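Local coordinates for protein microbial serine proteinases; subtilisin (Bacillus subtilis, PDB 2GKO) that hydrolyses peptide bonds as a calcium-loaded, cold-adapted subtilisin, a serine endopeptidase of the subtilase family, at residues A[10-14]-A[89-93]; A[76-82]-A[92-98]; A[170-176]-A[204-210]; A[228-233]-A[245-251]. All blocks are in the same frame, centred on the assembly; numbering follows the deposited sequence.

Contact 1: A[10-14]-A[89-93]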
loop_
_atom_site.group_PDB
_atom_site.type_symbol
_atom_site.label_atom_id
_atom_site.label_comp_id
_atom_site.label_asym_id
_atom_site.label_seq_id
_atom_site.Cartn_x
_atom_site.Cartn_y
_atom_site.Cartn_z
ATOM N N ILE A 10 -2.904 0.128 -12.662
ATOM C CA ILE A 10 -1.971 -0.954 -12.953
ATOM C C ILE A 10 -1.198 -0.596 -14.224
ATOM O O ILE A 10 0.016 -0.654 -14.240
ATOM C CB ILE A 10 -2.694 -2.311 -13.079
ATOM C CG1 ILE A 10 -3.375 -2.696 -11.743
ATOM C CG2 ILE A 10 -1.749 -3.400 -13.502
ATOM C CD1 ILE A 10 -2.489 -2.645 -10.516
ATOM N N LYS A 11 -1.917 -0.212 -15.270
ATOM C CA LYS A 11 -1.286 0.225 -16.511
ATOM C C LYS A 11 -0.385 1.412 -16.245
ATOM O O LYS A 11 0.714 1.495 -16.769
ATOM C CB LYS A 11 -2.322 0.565 -17.576
ATOM C CG LYS A 11 -3.109 -0.619 -18.086
ATOM C CD LYS A 11 -3.917 -0.216 -19.341
ATOM C CE LYS A 11 -4.579 -1.390 -20.033
ATOM N NZ LYS A 11 -5.880 -1.758 -19.434
ATOM N N ALA A 12 -0.830 2.347 -15.401
ATOM C CA ALA A 12 -0.008 3.515 -15.087
ATOM C C ALA A 12 1.286 3.180 -14.379
ATOM O O ALA A 12 2.358 3.635 -14.763
ATOM C CB ALA A 12 -0.799 4.522 -14.294
ATOM N N ILE A 13 1.224 2.362 -13.334
ATOM C CA ILE A 13 2.433 2.026 -12.627
ATOM C C ILE A 13 3.353 1.087 -13.461
ATOM O O ILE A 13 4.559 1.116 -13.277
ATOM C CB ILE A 13 2.130 1.494 -11.172
ATOM C CG1 ILE A 13 3.363 1.583 -10.290
ATOM C CG2 ILE A 13 1.579 0.087 -11.164
ATOM C CD1 ILE A 13 3.028 1.495 -8.781
ATOM N N TYR A 14 2.773 0.302 -14.364
ATOM C CA TYR A 14 3.543 -0.558 -15.277
ATOM C C TYR A 14 4.055 0.253 -16.466
ATOM O O TYR A 14 4.973 -0.197 -17.173
ATOM C CB TYR A 14 2.700 -1.744 -15.788
ATOM C CG TYR A 14 2.962 -2.974 -14.967
ATOM C CD1 TYR A 14 3.800 -3.979 -15.427
ATOM C CD2 TYR A 14 2.445 -3.087 -13.682
ATOM C CE1 TYR A 14 4.086 -5.097 -14.633
ATOM C CE2 TYR A 14 2.728 -4.185 -12.888
ATOM C CZ TYR A 14 3.543 -5.193 -13.368
ATOM O OH TYR A 14 3.820 -6.273 -12.578
ATOM N N VAL A 89 -8.919 -9.879 -12.548
ATOM C CA VAL A 89 -8.108 -8.691 -12.411
ATOM C C VAL A 89 -6.686 -9.014 -11.930
ATOM O O VAL A 89 -6.477 -9.989 -11.211
ATOM C CB VAL A 89 -8.811 -7.647 -11.469
ATOM C CG1 VAL A 89 -8.629 -8.000 -9.990
ATOM C CG2 VAL A 89 -8.317 -6.235 -11.761
ATOM N N TYR A 90 -5.736 -8.195 -12.354
ATOM C CA TYR A 90 -4.333 -8.301 -12.026
ATOM C C TYR A 90 -3.940 -7.125 -11.142
ATOM O O TYR A 90 -4.351 -5.984 -11.386
ATOM C CB TYR A 90 -3.475 -8.259 -13.291
ATOM C CG TYR A 90 -3.492 -9.535 -14.089
ATOM C CD1 TYR A 90 -4.421 -9.716 -15.110
ATOM C CD2 TYR A 90 -2.585 -10.541 -13.834
ATOM C CE1 TYR A 90 -4.430 -10.908 -15.862
ATOM C CE2 TYR A 90 -2.591 -11.727 -14.571
ATOM C CZ TYR A 90 -3.506 -11.896 -15.573
ATOM O OH TYR A 90 -3.463 -13.089 -16.283
ATOM N N GLY A 91 -3.150 -7.421 -10.118
ATOM C CA GLY A 91 -2.483 -6.414 -9.329
ATOM C C GLY A 91 -1.024 -6.313 -9.708
ATOM O O GLY A 91 -0.526 -6.952 -10.647
ATOM N N VAL A 92 -0.315 -5.504 -8.955
ATOM C CA VAL A 92 1.024 -5.098 -9.336
ATOM C C VAL A 92 2.025 -6.265 -9.251
ATOM O O VAL A 92 2.902 -6.412 -10.119
ATOM C CB VAL A 92 1.528 -3.883 -8.481
ATOM C CG1 VAL A 92 2.952 -3.549 -8.819
ATOM C CG2 VAL A 92 0.647 -2.659 -8.689
ATOM N N ALA A 93 1.903 -7.089 -8.207
ATOM C CA ALA A 93 2.863 -8.183 -7.933
ATOM C C ALA A 93 2.084 -9.490 -7.777
ATOM O O ALA A 93 1.918 -9.996 -6.656
ATOM C CB ALA A 93 3.648 -7.888 -6.683
#
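The last turn of helix 8-14, tied by the bond from Tyr-14 N to Ile-10 O (2.9 Å), lies against the irregular loop 89-93, and the two backbones come nearest at Ile-10 and Val-92, whose CA atoms are 6.3 Å apart. Ile-10 and Ile-13, three residues apart, both direct their CA-to-CB bonds toward the loop. Their branched side chains close on Val-92: Ile-10 CD1 is 3.6 Å and Ile-13 CG2 3.8 Å from Val-92 CG2. Ile-10 CD1 also lies 4.0 Å from Gly-91 CA, and Ile-10 CG1 rests 3.4 Å from Tyr-90 O. Tyr-14 suits the end of the helix because it is both long and amphipathic. Its ring carbon CE2 packs 4.1 Å from Val-92 CG1, while OH donates a short hydrogen bond to Val-92 O (2.6 Å), satisfying a buried carbonyl; the same hydroxyl also meets Ser-23 N. Contact 1 thus fastens the N-terminal helix of the subtilisin to the connection between helix 71-80 and strand 97-102. His-254 of helix 248-265 touches Ile-10, Ile-13 and Val-92, so the long helix that carries the nucleophile adjoins this apolar cluster.

Contact 2: A[76-82]-A[92-98]. With CA (calcium ion), chain B.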
loop_
_atom_site.group_PDB
_atom_site.type_symbol
_atom_site.label_atom_id
_atom_site.label_comp_id
_atom_site.label_asym_id
_atom_site.label_seq_id
_atom_site.Cartn_x
_atom_site.Cartn_y
_atom_site.Cartn_z
ATOM N N ALA A 76 -5.792 -5.698 -1.191
ATOM C CA ALA A 76 -5.043 -6.892 -1.563
ATOM C C ALA A 76 -5.014 -7.099 -3.085
ATOM O O ALA A 76 -3.963 -7.434 -3.641
ATOM C CB ALA A 76 -5.616 -8.096 -0.900
ATOM N N GLY A 77 -6.131 -6.816 -3.738
ATOM C CA GLY A 77 -6.239 -6.992 -5.180
ATOM C C GLY A 77 -5.327 -6.045 -5.944
ATOM O O GLY A 77 -4.709 -6.440 -6.939
ATOM N N SER A 78 -5.210 -4.802 -5.496
ATOM C CA SER A 78 -4.347 -3.870 -6.196
ATOM C C SER A 78 -2.905 -4.304 -6.041
ATOM O O SER A 78 -2.085 -4.145 -6.951
ATOM C CB SER A 78 -4.539 -2.423 -5.707
ATOM O OG SER A 78 -5.855 -1.955 -5.985
ATOM N N ALA A 79 -2.569 -4.845 -4.865
ATOM C CA ALA A 79 -1.209 -5.267 -4.591
ATOM C C ALA A 79 -0.809 -6.541 -5.357
ATOM O O ALA A 79 0.320 -6.633 -5.856
ATOM C CB ALA A 79 -1.024 -5.492 -3.088
ATOM N N LEU A 80 -1.697 -7.522 -5.404
ATOM C CA LEU A 80 -1.285 -8.872 -5.835
ATOM C C LEU A 80 -2.335 -9.798 -6.463
ATOM O O LEU A 80 -2.122 -11.010 -6.526
ATOM C CB LEU A 80 -0.534 -9.581 -4.678
ATOM C CG LEU A 80 -1.209 -9.687 -3.300
ATOM C CD1 LEU A 80 -2.537 -10.436 -3.323
ATOM C CD2 LEU A 80 -0.230 -10.383 -2.350
ATOM N N ALA A 81 -3.459 -9.259 -6.935
ATOM C CA ALA A 81 -4.436 -10.085 -7.672
ATOM C C ALA A 81 -3.697 -10.753 -8.851
ATOM O O ALA A 81 -2.785 -10.170 -9.417
ATOM C CB ALA A 81 -5.590 -9.251 -8.169
ATOM N N ASN A 82 -4.078 -11.974 -9.180
ATOM C CA ASN A 82 -3.280 -12.791 -10.101
ATOM C C ASN A 82 -4.013 -13.146 -11.388
ATOM O O ASN A 82 -3.545 -14.016 -12.123
ATOM C CB ASN A 82 -2.818 -14.074 -9.407
ATOM C CG ASN A 82 -3.965 -14.972 -9.023
ATOM O OD1 ASN A 82 -5.087 -14.777 -9.454
ATOM N ND2 ASN A 82 -3.705 -15.940 -8.123
ATOM N N VAL A 92 -0.315 -5.504 -8.955
ATOM C CA VAL A 92 1.024 -5.098 -9.336
ATOM C C VAL A 92 2.025 -6.265 -9.251
ATOM O O VAL A 92 2.902 -6.412 -10.119
ATOM C CB VAL A 92 1.528 -3.883 -8.481
ATOM C CG1 VAL A 92 2.952 -3.549 -8.819
ATOM C CG2 VAL A 92 0.647 -2.659 -8.689
ATOM N N ALA A 93 1.903 -7.089 -8.207
ATOM C CA ALA A 93 2.863 -8.183 -7.933
ATOM C C ALA A 93 2.084 -9.490 -7.777
ATOM O O ALA A 93 1.918 -9.996 -6.656
ATOM C CB ALA A 93 3.648 -7.888 -6.683
ATOM N N PRO A 94 1.616 -10.069 -8.878
ATOM C CA PRO A 94 0.714 -11.228 -8.814
ATOM C C PRO A 94 1.357 -12.530 -8.331
ATOM O O PRO A 94 0.628 -13.503 -8.148
ATOM C CB PRO A 94 0.255 -11.372 -10.263
ATOM C CG PRO A 94 1.446 -10.899 -11.046
ATOM C CD PRO A 94 1.878 -9.664 -10.275
ATOM N N GLU A 95 2.671 -12.553 -8.185
ATOM C CA GLU A 95 3.365 -13.723 -7.632
ATOM C C GLU A 95 3.722 -13.571 -6.156
ATOM O O GLU A 95 4.263 -14.487 -5.558
ATOM C CB GLU A 95 4.641 -13.977 -8.387
ATOM C CG GLU A 95 4.386 -14.294 -9.856
ATOM C CD GLU A 95 5.671 -14.389 -10.646
ATOM O OE1 GLU A 95 6.583 -15.107 -10.222
ATOM O OE2 GLU A 95 5.764 -13.736 -11.706
ATOM N N ALA A 96 3.420 -12.414 -5.574
ATOM C CA ALA A 96 3.635 -12.238 -4.135
ATOM C C ALA A 96 2.719 -13.129 -3.277
ATOM O O ALA A 96 1.690 -13.647 -3.730
ATOM C CB ALA A 96 3.484 -10.771 -3.754
ATOM N N ASP A 97 3.121 -13.316 -2.022
ATOM C CA ASP A 97 2.361 -14.113 -1.078
ATOM C C ASP A 97 1.548 -13.156 -0.225
ATOM O O ASP A 97 2.101 -12.213 0.327
ATOM C CB ASP A 97 3.297 -14.874 -0.157
ATOM C CG ASP A 97 4.237 -15.821 -0.870
ATOM O OD1 ASP A 97 3.994 -16.181 -2.046
ATOM O OD2 ASP A 97 5.242 -16.285 -0.285
ATOM N N LEU A 98 0.258 -13.413 -0.089
ATOM C CA LEU A 98 -0.613 -12.567 0.722
ATOM C C LEU A 98 -0.682 -13.058 2.161
ATOM O O LEU A 98 -0.991 -14.220 2.411
ATOM C CB LEU A 98 -2.037 -12.544 0.142
ATOM C CG LEU A 98 -3.110 -11.804 0.930
ATOM C CD1 LEU A 98 -2.727 -10.319 1.097
ATOM C CD2 LEU A 98 -4.430 -11.994 0.242
HETATM CA CA CA B . 5.816 -16.530 1.785
HETATM O O HOH W 1 6.438 -18.720 1.501
HETATM O O HOH W 2 6.666 -16.806 3.931
HETATM O O HOH W 3 7.858 -16.075 1.213
#
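Two backbone hydrogen bonds join the C-terminal end of helix 71-80 to the segment leading into strand 97-102: Val-92 N donates to Ser-78 O (3.0 Å) and Ala-93 N to Ala-79 O (2.9 Å). In this subtilisin alpha/beta fold, carbonyls of the last helical turn lack amides farther along the helix, and the returning chain supplies them. It then turns sharply through a type I beta turn from Ala-93 to Ala-96, closed by Ala-96 N to Ala-93 O (3.0 Å); Pro-94, with its phi fixed near -70°, suits the second position. Leu-80 fills the space between helix and turn. Its CB lies 3.2 Å from Ala-93 O, and its CD2 reaches Ala-96 CB at 4.0 Å and Leu-98 CB at 3.8 Å. The small Ala-76 leaves room for Leu-98, its CB 4.2 Å from Leu-98 CD1, and the backbone Ala-81 O is 3.4 Å from Pro-94 CB. Ile-30 of the adjacent parallel strand 29-34 touches Ala-79, Leu-80 and Ala-96. Asp-97 instead points its CA-to-CB bond away from the helix, toward a calcium site shared with Asn-29 and Glu-49, where Asp-97 OD2 binds the ion at 2.2 Å beside three waters.

Contact 3: A[170-176]-A[204-210]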
loop_
_atom_site.group_PDB
_atom_site.type_symbol
_atom_site.label_atom_id
_atom_site.label_comp_id
_atom_site.label_asym_id
_atom_site.label_seq_id
_atom_site.Cartn_x
_atom_site.Cartn_y
_atom_site.Cartn_z
ATOM N N GLY A 170 -6.657 15.935 2.548
ATOM C CA GLY A 170 -6.162 17.020 1.729
ATOM C C GLY A 170 -7.248 17.951 1.205
ATOM O O GLY A 170 -8.443 17.709 1.398
ATOM N N PRO A 171 -6.860 18.982 0.459
ATOM C CA PRO A 171 -5.500 19.211 -0.015
ATOM C C PRO A 171 -4.604 20.071 0.877
ATOM O O PRO A 171 -3.454 20.322 0.505
ATOM C CB PRO A 171 -5.752 19.962 -1.334
ATOM C CG PRO A 171 -6.941 20.780 -1.046
ATOM C CD PRO A 171 -7.787 19.947 -0.130
ATOM N N LYS A 172 -5.092 20.541 2.014
ATOM C CA LYS A 172 -4.322 21.539 2.737
ATOM C C LYS A 172 -2.996 21.006 3.249
ATOM O O LYS A 172 -2.908 19.856 3.644
ATOM C CB LYS A 172 -5.137 22.137 3.860
ATOM C CG LYS A 172 -6.304 22.980 3.349
ATOM C CD LYS A 172 -7.082 23.609 4.514
ATOM C CE LYS A 172 -6.357 24.871 5.050
ATOM N NZ LYS A 172 -7.212 25.706 5.971
ATOM N N PRO A 173 -1.964 21.850 3.247
ATOM C CA PRO A 173 -0.677 21.467 3.826
ATOM C C PRO A 173 -0.777 20.966 5.255
ATOM O O PRO A 173 -1.590 21.448 6.071
ATOM C CB PRO A 173 0.125 22.774 3.770
ATOM C CG PRO A 173 -0.437 23.517 2.615
ATOM C CD PRO A 173 -1.916 23.208 2.673
ATOM N N GLY A 174 0.046 19.970 5.570
ATOM C CA GLY A 174 0.131 19.454 6.917
ATOM C C GLY A 174 -0.986 18.502 7.323
ATOM O O GLY A 174 -1.169 18.214 8.505
ATOM N N SER A 175 -1.739 18.007 6.345
ATOM C CA SER A 175 -2.872 17.119 6.607
ATOM C C SER A 175 -2.519 15.628 6.675
ATOM O O SER A 175 -3.374 14.791 6.997
ATOM C CB SER A 175 -3.970 17.361 5.562
ATOM O OG SER A 175 -3.492 17.334 4.223
ATOM N N ILE A 176 -1.263 15.283 6.380
ATOM C CA ILE A 176 -0.792 13.920 6.491
ATOM C C ILE A 176 -1.071 13.342 7.873
ATOM O O ILE A 176 -0.919 14.023 8.892
ATOM C CB ILE A 176 0.716 13.837 6.111
ATOM C CG1 ILE A 176 1.159 12.377 5.983
ATOM C CG2 ILE A 176 1.583 14.546 7.130
ATOM C CD1 ILE A 176 2.611 12.208 5.589
ATOM N N ASP A 204 -7.064 15.977 -5.147
ATOM C CA ASP A 204 -7.284 16.998 -4.124
ATOM C C ASP A 204 -7.459 16.390 -2.725
ATOM O O ASP A 204 -7.008 16.966 -1.760
ATOM C CB ASP A 204 -8.525 17.847 -4.422
ATOM C CG ASP A 204 -8.399 18.689 -5.665
ATOM O OD1 ASP A 204 -7.309 18.747 -6.291
ATOM O OD2 ASP A 204 -9.383 19.343 -6.068
ATOM N N PHE A 205 -8.094 15.219 -2.614
ATOM C CA PHE A 205 -8.321 14.615 -1.290
ATOM C C PHE A 205 -7.071 14.109 -0.589
ATOM O O PHE A 205 -7.075 13.885 0.612
ATOM C CB PHE A 205 -9.379 13.498 -1.342
ATOM C CG PHE A 205 -8.933 12.251 -2.057
ATOM C CD1 PHE A 205 -8.058 11.364 -1.433
ATOM C CD2 PHE A 205 -9.377 11.959 -3.331
ATOM C CE1 PHE A 205 -7.616 10.212 -2.087
ATOM C CE2 PHE A 205 -8.953 10.789 -3.991
ATOM C CZ PHE A 205 -8.064 9.929 -3.363
ATOM N N SER A 206 -6.006 13.892 -1.340
ATOM C CA SER A 206 -4.837 13.243 -0.785
ATOM C C SER A 206 -4.152 14.150 0.255
ATOM O O SER A 206 -3.941 15.332 0.001
ATOM C CB SER A 206 -3.888 12.905 -1.948
ATOM O OG SER A 206 -2.824 12.082 -1.541
ATOM N N SER A 207 -3.827 13.603 1.425
ATOM C CA SER A 207 -3.217 14.386 2.494
ATOM C C SER A 207 -1.835 14.864 2.075
ATOM O O SER A 207 -1.035 14.101 1.511
ATOM C CB SER A 207 -3.112 13.564 3.767
ATOM O OG SER A 207 -4.397 13.373 4.360
ATOM N N ARG A 208 -1.569 16.124 2.376
ATOM C CA ARG A 208 -0.282 16.769 2.080
ATOM C C ARG A 208 0.662 16.744 3.257
ATOM O O ARG A 208 0.267 16.795 4.422
ATOM C CB ARG A 208 -0.505 18.234 1.663
ATOM C CG ARG A 208 -0.683 18.454 0.202
ATOM C CD ARG A 208 -1.881 17.730 -0.423
ATOM N NE ARG A 208 -2.003 18.096 -1.834
ATOM C CZ ARG A 208 -2.865 17.588 -2.704
ATOM N NH1 ARG A 208 -3.743 16.672 -2.350
ATOM N NH2 ARG A 208 -2.860 18.016 -3.955
ATOM N N GLY A 209 1.961 16.688 2.965
ATOM C CA GLY A 209 2.955 16.809 3.999
ATOM C C GLY A 209 3.112 18.261 4.452
ATOM O O GLY A 209 2.342 19.151 4.039
ATOM N N HIS A 210 4.140 18.484 5.258
ATOM C CA HIS A 210 4.418 19.772 5.891
ATOM C C HIS A 210 5.428 20.582 5.106
ATOM O O HIS A 210 6.421 20.037 4.612
ATOM C CB HIS A 210 4.899 19.549 7.331
ATOM C CG HIS A 210 3.856 18.948 8.220
ATOM N ND1 HIS A 210 2.956 19.715 8.928
ATOM C CD2 HIS A 210 3.525 17.659 8.467
ATOM C CE1 HIS A 210 2.123 18.920 9.575
ATOM N NE2 HIS A 210 2.440 17.668 9.304
HETATM O O HOH W 4 -4.604 12.358 6.864
HETATM O O HOH W 5 0.884 15.542 10.295
#
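Gly-170 opens the contact by donating from N to Phe-205 O (2.9 Å), and its CA makes a CA-H...O contact with Ser-206 O at 3.3 Å. Any CB here would collide with Ser-206 O, so glycine is needed. A cis peptide bond leads to Pro-171, whose CA lies over one face of the Arg-208 guanidinium; its O is 3.2 Å from Arg-208 CD. Lys-172 begins a type II beta turn ending at Ser-175, with Pro-173 and Gly-174 at its middle positions. Proline provides the required negative phi and glycine the positive one. Gly-174 N donates to Gly-209 O (2.9 Å), and its CA sits over the His-210 ring, 3.6 Å from the centroid, in a CH-pi contact. The small hydroxyl of Ser-175 works twice: OG donates to Lys-172 O (2.7 Å), bracing the turn, and accepts from Arg-208 N (2.9 Å). Ile-176 N then donates to Arg-208 O (2.9 Å), while water links Ile-176 O to His-210 NE2. Arg-208 NH1 holds Ser-206 O (2.7 Å), steadying its own loop. The two loops, following strands 161-165 and 199-202, pack beside strand 186-192: Ile-176 touches Ala-187, Ser-206 touches Ala-189, and Phe-205 and Ser-206 both reach Thr-248, at the start of helix 248-265.

Contact 4: A[228-233]-A[245-251]. With PMS (phenylmethanesulfonic acid), chain G.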
loop_
_atom_site.group_PDB
_atom_site.type_symbol
_atom_site.label_atom_id
_atom_site.label_comp_id
_atom_site.label_asym_id
_atom_site.label_seq_id
_atom_site.Cartn_x
_atom_site.Cartn_y
_atom_site.Cartn_z
ATOM N N ALA A 228 1.066 7.162 -6.016
ATOM C CA ALA A 228 0.601 6.049 -6.832
ATOM C C ALA A 228 -0.872 6.207 -7.117
ATOM O O ALA A 228 -1.534 6.999 -6.477
ATOM C CB ALA A 228 0.866 4.721 -6.136
ATOM N N PRO A 229 -1.398 5.477 -8.093
ATOM C CA PRO A 229 -2.819 5.585 -8.446
ATOM C C PRO A 229 -3.772 5.301 -7.280
ATOM O O PRO A 229 -3.661 4.251 -6.645
ATOM C CB PRO A 229 -2.975 4.539 -9.550
ATOM C CG PRO A 229 -1.637 4.479 -10.149
ATOM C CD PRO A 229 -0.692 4.538 -8.996
ATOM N N GLY A 230 -4.686 6.223 -7.015
ATOM C CA GLY A 230 -5.622 6.066 -5.910
ATOM C C GLY A 230 -7.056 6.483 -6.133
ATOM O O GLY A 230 -7.898 6.164 -5.292
ATOM N N ALA A 231 -7.356 7.159 -7.245
ATOM C CA ALA A 231 -8.709 7.594 -7.548
ATOM C C ALA A 231 -9.333 6.676 -8.600
ATOM O O ALA A 231 -8.678 6.314 -9.588
ATOM C CB ALA A 231 -8.717 9.078 -8.033
ATOM N N ALA A 232 -10.584 6.296 -8.386
ATOM C CA ALA A 232 -11.347 5.459 -9.306
ATOM C C ALA A 232 -10.637 4.162 -9.636
ATOM O O ALA A 232 -10.467 3.817 -10.818
ATOM C CB ALA A 232 -11.673 6.237 -10.555
ATOM N N VAL A 233 -10.228 3.446 -8.585
ATOM C CA VAL A 233 -9.452 2.200 -8.695
ATOM C C VAL A 233 -10.384 0.987 -8.602
ATOM O O VAL A 233 -11.088 0.784 -7.612
ATOM C CB VAL A 233 -8.366 2.123 -7.609
ATOM C CG1 VAL A 233 -7.670 0.768 -7.601
ATOM C CG2 VAL A 233 -7.360 3.231 -7.796
ATOM N N ILE A 245 -13.359 2.284 -6.129
ATOM C CA ILE A 245 -13.340 3.299 -5.077
ATOM C C ILE A 245 -12.084 4.165 -5.160
ATOM O O ILE A 245 -11.145 3.840 -5.874
ATOM C CB ILE A 245 -13.455 2.640 -3.665
ATOM C CG1 ILE A 245 -12.422 1.521 -3.462
ATOM C CG2 ILE A 245 -14.871 2.166 -3.424
ATOM C CD1 ILE A 245 -12.343 1.013 -2.023
ATOM N N SER A 246 -12.064 5.250 -4.388
ATOM C CA SER A 246 -10.957 6.200 -4.368
ATOM C C SER A 246 -10.459 6.417 -2.951
ATOM O O SER A 246 -11.258 6.560 -2.042
ATOM C CB SER A 246 -11.398 7.564 -4.877
ATOM O OG SER A 246 -11.921 7.476 -6.174
ATOM N N GLY A 247 -9.151 6.519 -2.792
ATOM C CA GLY A 247 -8.551 6.824 -1.506
ATOM C C GLY A 247 -7.061 6.657 -1.556
ATOM O O GLY A 247 -6.537 5.959 -2.420
ATOM N N THR A 248 -6.348 7.272 -0.624
ATOM C CA THR A 248 -4.919 6.952 -0.508
ATOM C C THR A 248 -4.756 5.486 -0.086
ATOM O O THR A 248 -3.711 4.904 -0.289
ATOM C CB THR A 248 -4.173 7.882 0.466
ATOM O OG1 THR A 248 -4.840 7.938 1.736
ATOM C CG2 THR A 248 -4.115 9.303 -0.084
ATOM N N SER A 249 -5.817 4.892 0.454
ATOM C CA SER A 249 -5.874 3.445 0.714
ATOM C C SER A 249 -5.666 2.613 -0.532
ATOM O O SER A 249 -5.228 1.471 -0.420
ATOM C CB SER A 249 -7.227 3.049 1.294
ATOM O OG SER A 249 -7.257 3.373 2.672
ATOM N N MET A 250 -6.052 3.167 -1.687
ATOM C CA MET A 250 -5.925 2.489 -2.980
ATOM C C MET A 250 -4.523 2.667 -3.559
ATOM O O MET A 250 -4.013 1.786 -4.265
ATOM C CB MET A 250 -6.962 3.037 -3.971
ATOM C CG MET A 250 -8.406 2.551 -3.754
ATOM S SD MET A 250 -9.181 2.969 -2.137
ATOM C CE MET A 250 -8.949 1.414 -1.255
ATOM N N ALA A 251 -3.894 3.785 -3.228
ATOM C CA ALA A 251 -2.539 4.113 -3.698
ATOM C C ALA A 251 -1.507 3.264 -3.001
ATOM O O ALA A 251 -0.581 2.760 -3.627
ATOM C CB ALA A 251 -2.261 5.605 -3.479
HETATM C C PMS G . -9.146 4.383 3.938
HETATM S S PMS G . -7.690 4.905 3.286
HETATM C C1 PMS G . -10.130 3.860 2.899
HETATM C C2 PMS G . -11.059 4.711 2.303
HETATM C C3 PMS G . -11.977 4.222 1.368
HETATM C C4 PMS G . -11.986 2.868 1.066
HETATM C C5 PMS G . -11.091 2.001 1.682
HETATM C C6 PMS G . -10.174 2.502 2.602
HETATM O O2S PMS G . -6.946 5.527 4.360
HETATM O O1S PMS G . -8.038 5.712 2.120
#
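Four hydrogen bonds cross between the segments. Val-233 and Ile-245 form an antiparallel hydrogen-bonded pair, Val-233 N donating to Ile-245 O (2.9 Å) and Ile-245 N to Val-233 O (3.1 Å). Ala-232 N, in the bend before it, is met by Ser-246 OG at 2.8 Å, a role suited to a short hydroxyl. Gly-230 O accepts from Gly-247 N (2.8 Å); a CB on Gly-230 would collide with Gly-247 O. Here the subtilisin fold delivers its nucleophile: the Gly-Thr-Ser-Met sequence 247-250 leads into helix 248-265, and Ser-249 OG is covalently bound to the inhibitor's sulfur (PMS S, 1.7 Å). Ser-249 N donates to PMS O1S (2.9 Å), an oxygen in a position consistent with the oxyanion hole, and Asn-168 ND2 is also hydrogen-bonded to the ligand. Gly-247 leaves room for that oxygen. Met-250 N is satisfied by Gly-247 O (2.9 Å), and next along the helix Ala-251 CB packs 4.2 Å from Ala-228 CB.

In the fold
Contacts 1 and 2 share Val-92 and Ala-93, their centres 9 Å apart, and a probable hydrogen bond from Gly-91 N to Ala-81 O (2.9 Å) joins them. Contact 4, which bears the inhibited serine, touches each of its fellows: contact 1 through Ala-12 CB and Pro-229 CG (4.2 Å), contact 2 through Ser-78 OG and Val-233 CG1 (3.6 Å), and contact 3 through Phe-205 CE1 and Gly-247 CA (3.6 Å). Contacts 2 and 3 lie on opposite sides of the chain's centre, their centres about 28 Å apart. The Phe-205 side chain comes within about 6 Å of the bound phenylmethanesulfonic acid, that of Ser-78 only within about 10 Å.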